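Side-chain contacts in desulfoferrodoxin (rbo) (Treponema pallidum subsp. pallidum str. Nichols, PDB 1Y07), which probably reduces superoxide to hydrogen peroxide at a mononuclear iron centre held by four histidines and one cysteine, as a class III superoxide reductase: residues I78-L83 with I89-L94; R3-F8 with E114-C119; G25-C30 with V34-P39. All blocks are in the same frame, centred on the assembly; numbering follows the deposited sequence.

Contact 1 (I78-L83 with I89-L94); sequences IAWVCL and IQLKEL
Val81 and Lys92 face each other as a hydrogen-bonded pair, exchanging two bonds, Val81 N to Lys92 O and Lys92 N to Val81 O, each 3.0 Å; Leu83 and Gln90 form the next such pair. In all, five backbone hydrogen bonds join 78-83 to 89-94 as the two arms of an antiparallel beta hairpin. The ladder runs past the end of strand 88-93, where Leu94 N still reaches Ala79 O at 2.9 Å. One water then continues it by donating to both Ile78 O and Leu94 O.

Apolar contacts cover both sides of this ladder. On the face of Trp80, Cys82 and Leu91, a methyl of Leu91, CD1, makes a CH-pi contact over the six-membered ring of Trp80, 4.2 Å from its centroid. With CG held between backbone N and carbonyl carbon (chi1 53°), the indole leans back over its own strand toward Cys82, whose CB touches the same methyl. On the other side, the branched end of Leu94 divides its work: Leu94 CD1 meets Val81 CG2 at 3.7 Å, while CD2 lies alongside Ile78 CG2. Ile78 also packs on His70 and Cys119 of the iron site.

The polar ends find their partners beyond the hairpin. Gln90 NE2 bonds to Ala105 O, Lys92 NZ to Thr103 O, and Glu93 OE2 forms a salt bridge with Arg3 of the second subunit. Residues 89-91 also pair antiparallel with a strand of that subunit, so the sheet runs on across the interface. The hairpin is thus largely apolar and buried, with Gln90 and Lys92 satisfied by strand 101-105 and Glu93 by the second subunit.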
loop_
_atom_site.group_PDB
_atom_site.type_symbol
_atom_site.label_atom_id
_atom_site.label_comp_id
_atom_site.label_asym_id
_atom_site.label_seq_id
_atom_site.Cartn_x
_atom_site.Cartn_y
_atom_site.Cartn_z
ATOM N N ILE B 78 9.774 5.401 -14.808
ATOM C CA ILE B 78 9.392 5.222 -13.386
ATOM C C ILE B 78 8.041 4.525 -13.333
ATOM O O ILE B 78 7.026 5.030 -13.823
ATOM C CB ILE B 78 9.310 6.568 -12.641
ATOM C CG1 ILE B 78 10.612 7.373 -12.793
ATOM C CG2 ILE B 78 8.986 6.314 -11.182
ATOM C CD1 ILE B 78 11.876 6.557 -12.514
ATOM N N ALA B 79 8.016 3.377 -12.684
ATOM C CA ALA B 79 6.841 2.509 -12.659
ATOM C C ALA B 79 5.823 2.960 -11.643
ATOM O O ALA B 79 4.627 2.984 -11.922
ATOM C CB ALA B 79 7.256 1.137 -12.347
ATOM N N TRP B 80 6.299 3.330 -10.468
ATOM C CA TRP B 80 5.414 3.656 -9.354
ATOM C C TRP B 80 6.177 4.458 -8.304
ATOM O O TRP B 80 7.424 4.478 -8.290
ATOM C CB TRP B 80 4.734 2.384 -8.767
ATOM C CG TRP B 80 5.665 1.231 -8.363
ATOM C CD1 TRP B 80 5.834 0.057 -9.035
ATOM C CD2 TRP B 80 6.503 1.140 -7.195
ATOM N NE1 TRP B 80 6.744 -0.754 -8.387
ATOM C CE2 TRP B 80 7.178 -0.120 -7.256
ATOM C CE3 TRP B 80 6.798 2.005 -6.125
ATOM C CZ2 TRP B 80 8.098 -0.514 -6.299
ATOM C CZ3 TRP B 80 7.715 1.606 -5.168
ATOM C CH2 TRP B 80 8.328 0.351 -5.244
ATOM N N VAL B 81 5.422 5.103 -7.431
ATOM C CA VAL B 81 5.924 5.814 -6.275
ATOM C C VAL B 81 5.094 5.326 -5.090
ATOM O O VAL B 81 3.856 5.198 -5.201
ATOM C CB VAL B 81 5.771 7.364 -6.420
ATOM C CG1 VAL B 81 6.094 8.074 -5.120
ATOM C CG2 VAL B 81 6.634 7.857 -7.591
ATOM N N CYS B 82 5.772 5.046 -4.000
ATOM C CA CYS B 82 5.160 4.627 -2.732
ATOM C C CYS B 82 5.462 5.712 -1.686
ATOM O O CYS B 82 6.576 6.218 -1.621
ATOM C CB CYS B 82 5.726 3.276 -2.319
ATOM S SG CYS B 82 5.236 2.692 -0.698
ATOM N N LEU B 83 4.483 6.055 -0.873
ATOM C CA LEU B 83 4.617 7.026 0.182
ATOM C C LEU B 83 4.338 6.368 1.485
ATOM O O LEU B 83 3.307 5.705 1.643
ATOM C CB LEU B 83 3.598 8.141 -0.037
ATOM C CG LEU B 83 3.878 9.477 0.620
ATOM C CD1 LEU B 83 5.100 10.100 0.121
ATOM C CD2 LEU B 83 2.628 10.362 0.475
ATOM N N ILE B 89 0.327 3.949 4.374
ATOM C CA ILE B 89 1.145 3.830 3.159
ATOM C C ILE B 89 0.216 4.063 1.969
ATOM O O ILE B 89 -1.001 3.804 2.060
ATOM C CB ILE B 89 1.902 2.458 3.003
ATOM C CG1 ILE B 89 0.953 1.272 2.898
ATOM C CG2 ILE B 89 2.974 2.310 4.077
ATOM C CD1 ILE B 89 1.624 0.011 2.559
ATOM N N GLN B 90 0.800 4.524 0.873
ATOM C CA GLN B 90 0.123 4.643 -0.407
ATOM C C GLN B 90 1.050 4.223 -1.527
ATOM O O GLN B 90 2.259 4.322 -1.410
ATOM C CB GLN B 90 -0.263 6.080 -0.699
ATOM C CG GLN B 90 -1.059 6.669 0.417
ATOM C CD GLN B 90 -1.855 7.952 -0.032
ATOM O OE1 GLN B 90 -2.392 7.971 -1.088
ATOM N NE2 GLN B 90 -1.877 8.976 0.826
ATOM N N LEU B 91 0.468 3.749 -2.611
ATOM C CA LEU B 91 1.247 3.471 -3.782
ATOM C C LEU B 91 0.420 3.799 -4.998
ATOM O O LEU B 91 -0.762 3.478 -5.071
ATOM C CB LEU B 91 1.781 2.047 -3.765
ATOM C CG LEU B 91 2.780 1.620 -4.869
ATOM C CD1 LEU B 91 3.678 0.482 -4.405
ATOM C CD2 LEU B 91 1.984 1.267 -6.061
ATOM N N LYS B 92 1.030 4.538 -5.920
ATOM C CA LYS B 92 0.411 4.821 -7.208
ATOM C C LYS B 92 1.369 4.495 -8.325
ATOM O O LYS B 92 2.542 4.904 -8.314
ATOM C CB LYS B 92 0.053 6.342 -7.309
ATOM C CG LYS B 92 -1.084 6.778 -6.393
ATOM C CD LYS B 92 -1.471 8.253 -6.547
ATOM C CE LYS B 92 -2.846 8.564 -6.009
ATOM N NZ LYS B 92 -3.258 9.897 -6.274
ATOM N N GLU B 93 0.867 3.778 -9.317
ATOM C CA GLU B 93 1.627 3.558 -10.540
ATOM C C GLU B 93 1.584 4.837 -11.375
ATOM O O GLU B 93 0.615 5.581 -11.343
ATOM C CB GLU B 93 1.066 2.373 -11.308
ATOM C CG GLU B 93 1.220 1.100 -10.513
ATOM C CD GLU B 93 0.623 -0.165 -11.139
ATOM O OE1 GLU B 93 -0.228 -0.038 -12.041
ATOM O OE2 GLU B 93 0.990 -1.291 -10.695
ATOM N N LEU B 94 2.641 5.115 -12.105
ATOM C CA LEU B 94 2.716 6.293 -12.982
ATOM C C LEU B 94 2.393 5.941 -14.472
ATOM O O LEU B 94 2.926 4.968 -14.988
ATOM C CB LEU B 94 4.151 6.830 -12.927
ATOM C CG LEU B 94 4.370 7.905 -11.854
ATOM C CD1 LEU B 94 4.328 7.372 -10.446
ATOM C CD2 LEU B 94 5.701 8.570 -12.068
HETATM O O HOH W 1 5.408 4.440 -15.889
#

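Contact 2 (R3-F8 with E114-C119). With FE (Fe (III) ion), chain H.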
loop_
_atom_site.group_PDB
_atom_site.type_symbol
_atom_site.label_atom_id
_atom_site.label_comp_id
_atom_site.label_asym_id
_atom_site.label_seq_id
_atom_site.Cartn_x
_atom_site.Cartn_y
_atom_site.Cartn_z
ATOM N N ARG B 3 8.439 0.779 11.121
ATOM C CA ARG B 3 7.482 0.441 10.040
ATOM C C ARG B 3 8.185 0.388 8.691
ATOM O O ARG B 3 7.919 1.183 7.793
ATOM C CB ARG B 3 6.319 1.419 10.004
ATOM C CG ARG B 3 5.273 1.111 11.025
ATOM C CD ARG B 3 4.343 2.302 11.270
ATOM N NE ARG B 3 3.506 2.508 10.090
ATOM C CZ ARG B 3 3.445 3.613 9.328
ATOM N NH1 ARG B 3 4.166 4.696 9.595
ATOM N NH2 ARG B 3 2.636 3.599 8.280
ATOM N N GLU B 4 9.112 -0.555 8.589
ATOM C CA GLU B 4 10.057 -0.601 7.519
ATOM C C GLU B 4 9.437 -1.254 6.281
ATOM O O GLU B 4 8.927 -2.349 6.366
ATOM C CB GLU B 4 11.242 -1.463 7.965
ATOM C CG GLU B 4 12.541 -1.168 7.226
ATOM C CD GLU B 4 13.618 -2.239 7.491
ATOM O OE1 GLU B 4 13.695 -2.743 8.644
ATOM O OE2 GLU B 4 14.376 -2.593 6.543
ATOM N N LEU B 5 9.531 -0.566 5.150
ATOM C CA LEU B 5 9.021 -1.043 3.868
ATOM C C LEU B 5 10.074 -1.839 3.087
ATOM O O LEU B 5 11.234 -1.439 3.004
ATOM C CB LEU B 5 8.563 0.139 3.022
ATOM C CG LEU B 5 7.261 0.770 3.453
ATOM C CD1 LEU B 5 6.946 1.893 2.553
ATOM C CD2 LEU B 5 6.126 -0.238 3.430
ATOM N N SER B 6 9.662 -2.986 2.551
ATOM C CA SER B 6 10.457 -3.732 1.619
ATOM C C SER B 6 9.633 -3.994 0.375
ATOM O O SER B 6 8.394 -3.972 0.428
ATOM C CB SER B 6 10.892 -5.081 2.215
ATOM O OG SER B 6 9.829 -5.700 2.954
ATOM N N PHE B 7 10.348 -4.246 -0.727
ATOM C CA PHE B 7 9.765 -4.416 -2.044
ATOM C C PHE B 7 10.335 -5.636 -2.685
ATOM O O PHE B 7 11.543 -5.840 -2.661
ATOM C CB PHE B 7 10.052 -3.172 -2.888
ATOM C CG PHE B 7 9.607 -1.894 -2.223
ATOM C CD1 PHE B 7 10.499 -1.121 -1.464
ATOM C CD2 PHE B 7 8.287 -1.474 -2.333
ATOM C CE1 PHE B 7 10.051 0.067 -0.830
ATOM C CE2 PHE B 7 7.855 -0.305 -1.700
ATOM C CZ PHE B 7 8.751 0.453 -0.958
ATOM N N PHE B 8 9.458 -6.437 -3.253
ATOM C CA PHE B 8 9.807 -7.701 -3.899
ATOM C C PHE B 8 9.136 -7.656 -5.282
ATOM O O PHE B 8 7.915 -7.583 -5.359
ATOM C CB PHE B 8 9.262 -8.875 -3.089
ATOM C CG PHE B 8 9.676 -8.844 -1.638
ATOM C CD1 PHE B 8 9.055 -8.009 -0.748
ATOM C CD2 PHE B 8 10.700 -9.652 -1.181
ATOM C CE1 PHE B 8 9.443 -7.970 0.583
ATOM C CE2 PHE B 8 11.095 -9.602 0.144
ATOM C CZ PHE B 8 10.445 -8.746 1.029
ATOM N N GLU B 114 8.345 9.346 4.192
ATOM C CA GLU B 114 9.335 8.911 3.201
ATOM C C GLU B 114 8.660 8.541 1.894
ATOM O O GLU B 114 7.544 8.060 1.882
ATOM C CB GLU B 114 10.142 7.712 3.722
ATOM C CG GLU B 114 11.351 7.329 2.876
ATOM C CD GLU B 114 12.365 6.451 3.636
ATOM O OE1 GLU B 114 13.582 6.472 3.299
ATOM O OE2 GLU B 114 11.954 5.750 4.581
ATOM N N ALA B 115 9.352 8.788 0.801
ATOM C CA ALA B 115 8.894 8.408 -0.522
ATOM C C ALA B 115 9.877 7.439 -1.130
ATOM O O ALA B 115 11.067 7.547 -0.861
ATOM C CB ALA B 115 8.732 9.622 -1.411
ATOM N N TYR B 116 9.370 6.539 -1.979
ATOM C CA TYR B 116 10.120 5.473 -2.654
ATOM C C TYR B 116 9.650 5.435 -4.095
ATOM O O TYR B 116 8.494 5.596 -4.326
ATOM C CB TYR B 116 9.901 4.094 -2.011
ATOM C CG TYR B 116 10.051 4.075 -0.504
ATOM C CD1 TYR B 116 9.028 4.543 0.302
ATOM C CD2 TYR B 116 11.230 3.632 0.106
ATOM C CE1 TYR B 116 9.136 4.545 1.688
ATOM C CE2 TYR B 116 11.340 3.617 1.497
ATOM C CZ TYR B 116 10.283 4.101 2.271
ATOM O OH TYR B 116 10.339 4.165 3.658
ATOM N N GLU B 117 10.571 5.289 -5.052
ATOM C CA GLU B 117 10.216 5.182 -6.491
ATOM C C GLU B 117 10.939 4.005 -7.086
ATOM O O GLU B 117 12.068 3.716 -6.695
ATOM C CB GLU B 117 10.523 6.464 -7.271
ATOM C CG GLU B 117 11.995 6.783 -7.432
ATOM C CD GLU B 117 12.690 6.113 -8.626
ATOM O OE1 GLU B 117 13.908 6.332 -8.813
ATOM O OE2 GLU B 117 12.077 5.344 -9.360
ATOM N N PHE B 118 10.295 3.302 -8.006
ATOM C CA PHE B 118 10.909 2.204 -8.741
ATOM C C PHE B 118 11.119 2.541 -10.218
ATOM O O PHE B 118 10.155 2.818 -10.935
ATOM C CB PHE B 118 10.016 0.941 -8.652
ATOM C CG PHE B 118 10.574 -0.253 -9.428
ATOM C CD1 PHE B 118 11.751 -0.858 -9.038
ATOM C CD2 PHE B 118 9.912 -0.756 -10.539
ATOM C CE1 PHE B 118 12.266 -1.921 -9.754
ATOM C CE2 PHE B 118 10.434 -1.842 -11.251
ATOM C CZ PHE B 118 11.591 -2.410 -10.862
ATOM N N CYS B 119 12.378 2.475 -10.654
ATOM C CA CYS B 119 12.713 2.566 -12.072
ATOM C C CYS B 119 12.887 1.146 -12.641
ATOM O O CYS B 119 13.490 0.279 -12.029
ATOM C CB CYS B 119 13.969 3.393 -12.257
ATOM S SG CYS B 119 14.745 3.168 -13.888
HETATM FE FE FE H . 16.196 4.633 -14.467
HETATM O O HOH W 2 10.611 2.261 5.293
#
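The ring of Tyr116 receives Phe7 over one face, with Phe7 CZ 3.9 Å from Tyr116 CG, while Leu5 CD1 approaches obliquely at Tyr116 CE1, only 3.5 Å away. For Phe7, the tyrosine lies at the ring's edge, its CD2 near the plane and 3.9 Å from Phe7 CE1. The two rings are inclined at 53° with centroids 5.5 Å apart, so the pair is neither a parallel stack nor a T. Both aromatic residues face the opposing strand from CB onward, and their first torsions (chi1 -54° for Phe7, -48° for Tyr116) set CG beside the backbone N, anti to the carbonyl carbon.

The gap between the strands is wide: Leu5 and Tyr116 are 9.3 Å apart at their CA atoms, and no direct hydrogen bond crosses it. This is face-to-face packing of the N-terminal strand 5-9 on strand 112-119, part of the sheet in the desulfoferrodoxin domain that also holds strand 78-85. Large flat residues suit such a place because they span the distance, and branched Leu5 fills in beside them, also touching Cys82 of strand 78-85. Phe7 meets the ring of Trp80 as well, so the aromatic layer continues across the sheet.

A polar thread runs along the border of this apolar layer. One water accepts from Leu5 N at 3.0 Å and lies 2.5 Å from Tyr116 OH, linking the hydroxyl to the N-terminal backbone.

Farther along the strand, Cys119 SG binds the ferric iron at 2.1 Å, completing a site with His50, His70, His76 and His122.

Contact 3 (G25-C30 with V34-P39); sequences GSSVAC and VLRAVP
Val28 and Leu35 form a hydrogen-bonded pair between antiparallel strands 27-29 and 34-36, whose axes come within 4.5 Å at 159°, with Val28 N to Leu35 O 3.0 Å and Leu35 N to Val28 O a short, nearly straight 2.6 Å. Toward Ser26 and Ala37 the strands splay apart, and a water takes the place of a direct bond, donating to Ser26 O and accepting from Ala37 N.

Val28 and Leu35 lie on one face, their CB atoms 4.2 Å apart, and both rest on Phe17. Leu35 also sends CD1 to Cys30 SG at 4.0 Å, sulfur and methyl being well matched in an apolar niche. This short beta hairpin belongs to the N-terminal class III region; its first strand pairs antiparallel with a strand of the second subunit, carrying the sheet across the dimer interface, where Val28 packs on Val28 of that subunit.

The other face is more polar. Small Ser27 lets Arg36 fold across it: a bend at chi2 (-73°) brings the guanidinium back over the first strand, with Arg36 NH2 3.6 Å from Ser27 CB. Ser27 OG lies over one guanidinium face, while Gly25 O is at its edge, 3.8 Å from Arg36 NH2. Val34 CG1 also touches Ser27 CB, 4.0 Å away.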
loop_
_atom_site.group_PDB
_atom_site.type_symbol
_atom_site.label_atom_id
_atom_site.label_comp_id
_atom_site.label_asym_id
_atom_site.label_seq_id
_atom_site.Cartn_x
_atom_site.Cartn_y
_atom_site.Cartn_z
ATOM N N GLY B 25 16.175 -10.875 5.300
ATOM C CA GLY B 25 16.264 -12.112 4.508
ATOM C C GLY B 25 14.924 -12.755 4.073
ATOM O O GLY B 25 14.899 -13.847 3.479
ATOM N N SER B 26 13.792 -12.102 4.329
ATOM C CA SER B 26 12.506 -12.616 3.852
ATOM C C SER B 26 12.558 -12.743 2.330
ATOM O O SER B 26 13.308 -12.000 1.675
ATOM C CB SER B 26 11.375 -11.630 4.223
ATOM O OG SER B 26 11.124 -11.633 5.617
ATOM N N SER B 27 11.724 -13.627 1.800
ATOM C CA SER B 27 11.577 -13.811 0.371
ATOM C C SER B 27 10.163 -14.290 -0.035
ATOM O O SER B 27 9.338 -14.670 0.808
ATOM C CB SER B 27 12.643 -14.816 -0.094
ATOM O OG SER B 27 12.402 -16.059 0.498
ATOM N N VAL B 28 9.882 -14.169 -1.323
ATOM C CA VAL B 28 8.605 -14.553 -1.907
ATOM C C VAL B 28 8.866 -15.500 -3.034
ATOM O O VAL B 28 9.672 -15.212 -3.951
ATOM C CB VAL B 28 7.864 -13.348 -2.506
ATOM C CG1 VAL B 28 6.463 -13.739 -2.908
ATOM C CG2 VAL B 28 7.857 -12.201 -1.523
ATOM N N ALA B 29 8.209 -16.648 -2.975
ATOM C CA ALA B 29 8.311 -17.641 -4.032
ATOM C C ALA B 29 7.107 -17.397 -4.925
ATOM O O ALA B 29 5.987 -17.394 -4.457
ATOM C CB ALA B 29 8.253 -19.009 -3.447
ATOM N N CYS B 30 7.326 -17.150 -6.196
ATOM C CA CYS B 30 6.215 -16.695 -7.024
ATOM C C CYS B 30 6.512 -17.079 -8.491
ATOM O O CYS B 30 7.287 -16.425 -9.188
ATOM C CB CYS B 30 5.954 -15.188 -6.671
ATOM S SG CYS B 30 5.913 -13.926 -7.919
ATOM N N VAL B 34 12.382 -16.908 -6.994
ATOM C CA VAL B 34 12.385 -16.532 -5.568
ATOM C C VAL B 34 12.754 -15.057 -5.555
ATOM O O VAL B 34 13.812 -14.660 -6.066
ATOM C CB VAL B 34 13.375 -17.404 -4.743
ATOM C CG1 VAL B 34 13.591 -16.851 -3.361
ATOM C CG2 VAL B 34 12.846 -18.821 -4.642
ATOM N N LEU B 35 11.896 -14.215 -4.983
ATOM C CA LEU B 35 12.110 -12.779 -5.013
ATOM C C LEU B 35 12.696 -12.411 -3.648
ATOM O O LEU B 35 12.219 -12.907 -2.652
ATOM C CB LEU B 35 10.810 -12.025 -5.190
ATOM C CG LEU B 35 9.909 -12.451 -6.354
ATOM C CD1 LEU B 35 8.656 -11.562 -6.321
ATOM C CD2 LEU B 35 10.599 -12.399 -7.679
ATOM N N ARG B 36 13.753 -11.613 -3.652
ATOM C CA ARG B 36 14.340 -11.085 -2.430
ATOM C C ARG B 36 14.066 -9.591 -2.349
ATOM O O ARG B 36 13.851 -8.941 -3.341
ATOM C CB ARG B 36 15.865 -11.295 -2.398
ATOM C CG ARG B 36 16.354 -12.729 -2.602
ATOM C CD ARG B 36 16.125 -13.629 -1.418
ATOM N NE ARG B 36 16.450 -15.027 -1.717
ATOM C CZ ARG B 36 16.423 -16.001 -0.812
ATOM N NH1 ARG B 36 16.721 -17.247 -1.166
ATOM N NH2 ARG B 36 16.114 -15.730 0.450
ATOM N N ALA B 37 14.161 -9.018 -1.148
ATOM C CA ALA B 37 13.955 -7.578 -1.009
ATOM C C ALA B 37 14.983 -6.860 -1.861
ATOM O O ALA B 37 16.217 -7.107 -1.752
ATOM C CB ALA B 37 14.118 -7.180 0.444
ATOM N N VAL B 38 14.497 -6.008 -2.760
ATOM C CA VAL B 38 15.405 -5.205 -3.583
ATOM C C VAL B 38 16.106 -4.136 -2.714
ATOM O O VAL B 38 15.565 -3.667 -1.727
ATOM C CB VAL B 38 14.668 -4.557 -4.792
ATOM C CG1 VAL B 38 13.989 -5.607 -5.660
ATOM C CG2 VAL B 38 13.674 -3.568 -4.316
ATOM N N PRO B 39 17.352 -3.786 -3.001
ATOM C CA PRO B 39 17.969 -2.687 -2.269
ATOM C C PRO B 39 17.435 -1.332 -2.735
ATOM O O PRO B 39 16.831 -1.222 -3.814
ATOM C CB PRO B 39 19.429 -2.847 -2.624
ATOM C CG PRO B 39 19.410 -3.410 -3.962
ATOM C CD PRO B 39 18.271 -4.382 -3.987
HETATM O O HOH W 3 15.195 -10.396 1.377
#

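From the N terminus the chain enters contact 2 with residues 3-8, but its partner 114-119 comes more than a hundred residues later, so this contact closes a long loop that encloses the other two. Within it, contact 3 opens and closes first as a tight hairpin in the N-terminal region; contact 1 follows in series as a hairpin of the iron-binding domain. Contacts 1 and 3 do not touch. Contact 2 meets both: strand 112-119 lies beside strand 78-85 in one sheet, and the backbone of Phe7 probably bonds to that of Val38. Contact 2 therefore ties the N-terminal region to the iron domain, while contacts 1 and 3 each reach the second subunit.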